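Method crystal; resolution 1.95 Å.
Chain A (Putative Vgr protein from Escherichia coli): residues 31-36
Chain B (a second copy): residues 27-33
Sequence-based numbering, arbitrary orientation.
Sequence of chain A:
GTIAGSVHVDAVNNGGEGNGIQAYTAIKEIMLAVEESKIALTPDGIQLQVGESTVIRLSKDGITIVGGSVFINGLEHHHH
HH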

# COMPACT_ATOMS: atom_id res chain seq x y z
N MSE A 31 -8.68 -1.01 -10.61
CA MSE A 31 -9.23 -1.64 -9.40
C MSE A 31 -8.74 -3.09 -9.26
O MSE A 31 -8.80 -3.85 -10.22
CB MSE A 31 -10.76 -1.62 -9.45
CG MSE A 31 -11.44 -2.56 -8.48
SE MSE A 31 -11.43 -1.77 -6.72
CE MSE A 31 -12.96 -0.59 -6.97
N LEU A 32 -8.29 -3.46 -8.07
CA LEU A 32 -7.96 -4.86 -7.77
C LEU A 32 -8.80 -5.22 -6.56
O LEU A 32 -8.69 -4.58 -5.53
CB LEU A 32 -6.50 -4.99 -7.38
CG LEU A 32 -5.48 -4.50 -8.40
CD1 LEU A 32 -4.06 -4.64 -7.83
CD2 LEU A 32 -5.66 -5.36 -9.62
N ALA A 33 -9.64 -6.23 -6.68
CA ALA A 33 -10.52 -6.59 -5.58
C ALA A 33 -10.66 -8.12 -5.43
O ALA A 33 -10.84 -8.85 -6.41
CB ALA A 33 -11.89 -5.95 -5.79
N VAL A 34 -10.56 -8.58 -4.19
CA VAL A 34 -10.90 -9.94 -3.86
C VAL A 34 -11.84 -9.82 -2.65
O VAL A 34 -11.43 -9.33 -1.59
CB VAL A 34 -9.62 -10.74 -3.48
CG1 VAL A 34 -9.99 -12.12 -3.04
CG2 VAL A 34 -8.64 -10.82 -4.67
N GLU A 35 -13.09 -10.23 -2.80
CA GLU A 35 -14.14 -9.95 -1.79
C GLU A 35 -14.03 -8.54 -1.23
O GLU A 35 -14.12 -7.57 -1.97
CB GLU A 35 -14.05 -10.93 -0.62
CG GLU A 35 -13.57 -12.28 -1.02
CD GLU A 35 -14.67 -13.27 -1.09
OE1 GLU A 35 -15.40 -13.26 -2.10
OE2 GLU A 35 -14.81 -14.05 -0.12
N GLU A 36 -13.78 -8.44 0.09
CA GLU A 36 -13.74 -7.13 0.76
C GLU A 36 -12.37 -6.45 0.80
O GLU A 36 -12.21 -5.38 1.41
CB GLU A 36 -14.33 -7.25 2.18
CG GLU A 36 -15.80 -7.53 2.15
CD GLU A 36 -16.49 -6.66 1.11
OE1 GLU A 36 -16.40 -5.42 1.23
OE2 GLU A 36 -17.10 -7.22 0.17
N ILE B 27 -7.55 -19.98 -4.13
CA ILE B 27 -8.70 -20.02 -5.02
C ILE B 27 -9.34 -18.65 -5.33
O ILE B 27 -10.05 -18.53 -6.31
CB ILE B 27 -9.78 -21.00 -4.50
CG1 ILE B 27 -10.55 -20.39 -3.33
CG2 ILE B 27 -9.13 -22.33 -4.14
CD1 ILE B 27 -11.95 -20.96 -3.14
N LYS B 28 -9.12 -17.63 -4.50
CA LYS B 28 -9.45 -16.25 -4.87
C LYS B 28 -8.26 -15.40 -4.46
O LYS B 28 -8.03 -15.17 -3.27
CB LYS B 28 -10.65 -15.70 -4.10
CG LYS B 28 -11.95 -16.46 -4.26
CD LYS B 28 -13.05 -15.68 -3.52
CE LYS B 28 -14.45 -16.18 -3.81
NZ LYS B 28 -15.45 -15.14 -3.47
N GLU B 29 -7.49 -14.92 -5.43
CA GLU B 29 -6.28 -14.22 -5.05
C GLU B 29 -5.87 -13.33 -6.19
O GLU B 29 -6.11 -13.70 -7.35
CB GLU B 29 -5.20 -15.27 -4.81
CG GLU B 29 -3.86 -14.71 -4.43
CD GLU B 29 -2.92 -15.81 -3.92
OE1 GLU B 29 -1.78 -15.48 -3.50
OE2 GLU B 29 -3.34 -16.99 -3.95
N ILE B 30 -5.29 -12.18 -5.88
CA ILE B 30 -4.59 -11.37 -6.90
C ILE B 30 -3.17 -11.25 -6.38
O ILE B 30 -2.97 -10.99 -5.18
CB ILE B 30 -5.20 -9.97 -6.99
CG1 ILE B 30 -6.55 -10.04 -7.66
CG2 ILE B 30 -4.25 -9.02 -7.78
CD1 ILE B 30 -7.39 -8.77 -7.47
N MSE B 31 -2.18 -11.48 -7.23
CA MSE B 31 -0.78 -11.36 -6.81
C MSE B 31 0.03 -10.52 -7.81
O MSE B 31 -0.06 -10.74 -9.02
CB MSE B 31 -0.15 -12.76 -6.70
CG MSE B 31 1.36 -12.78 -6.66
SE MSE B 31 1.94 -12.30 -4.88
CE MSE B 31 1.70 -14.05 -4.06
N LEU B 32 0.82 -9.58 -7.30
CA LEU B 32 1.75 -8.83 -8.14
C LEU B 32 3.12 -9.05 -7.50
O LEU B 32 3.31 -8.71 -6.34
CB LEU B 32 1.45 -7.35 -8.09
CG LEU B 32 0.05 -6.93 -8.53
CD1 LEU B 32 -0.13 -5.42 -8.36
CD2 LEU B 32 -0.09 -7.35 -9.97
N ALA B 33 4.07 -9.59 -8.24
CA ALA B 33 5.37 -9.88 -7.67
C ALA B 33 6.51 -9.57 -8.66
O ALA B 33 6.45 -9.92 -9.85
CB ALA B 33 5.42 -11.34 -7.23

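How do the two strands meet? They run roughly antiparallel, with 143° between their N-to-C directions, and their axes come no closer than 7.0 Å. At that separation the backbones form no hydrogen bonds, so side chains must fill the gap. Alternation along each strand supplies them: Leu A32 and Val A34 point toward the partner, as do Lys B28, Ile B30 and Leu B32, while Ala A33 and Glu B29 point away.

Which bump fills which hollow? The clearest bump is the end of Ile B30, extended by its m, t rotamer. CD1 of Ile B30 lies 3.9 Å from CB of Leu A32 and 3.7 Å from CG2 of Val A34, entering the notch between these two side chains. The floor of the notch is backbone, with N of Ala A33 3.5 Å from CD1 of Ile B30. The side chain of Ala A33 turns away, so the methyl meets main chain.

What closes the packing beside this methyl? Toward one end, CD1 of Leu A32 reaches CD1 of Leu B32 at 4.0 Å. Toward the other, the branched Val A34 spreads over the opposing strand: its CG1 sits 3.6 Å from O of Lys B28 and 3.8 Å from CB of Lys B28, while its CG2 is 4.0 Å from C of Glu B29. Aliphatic residues suit this buried, apolar seam.

How is the more exposed margin held? Lys B28 begins with its CB against Val A34, then runs out in a nearly extended chain to Glu A35. There NZ of Lys B28 donates a hydrogen bond to OE1 of Glu A35, within a salt bridge whose modelled length, 2.3 Å, is very short; opposite charges meet where both residues are partly exposed. Glu A35 leaves its backbone sideways, but its end comes nearer. The two stretches bury 354 Å², both sides summed.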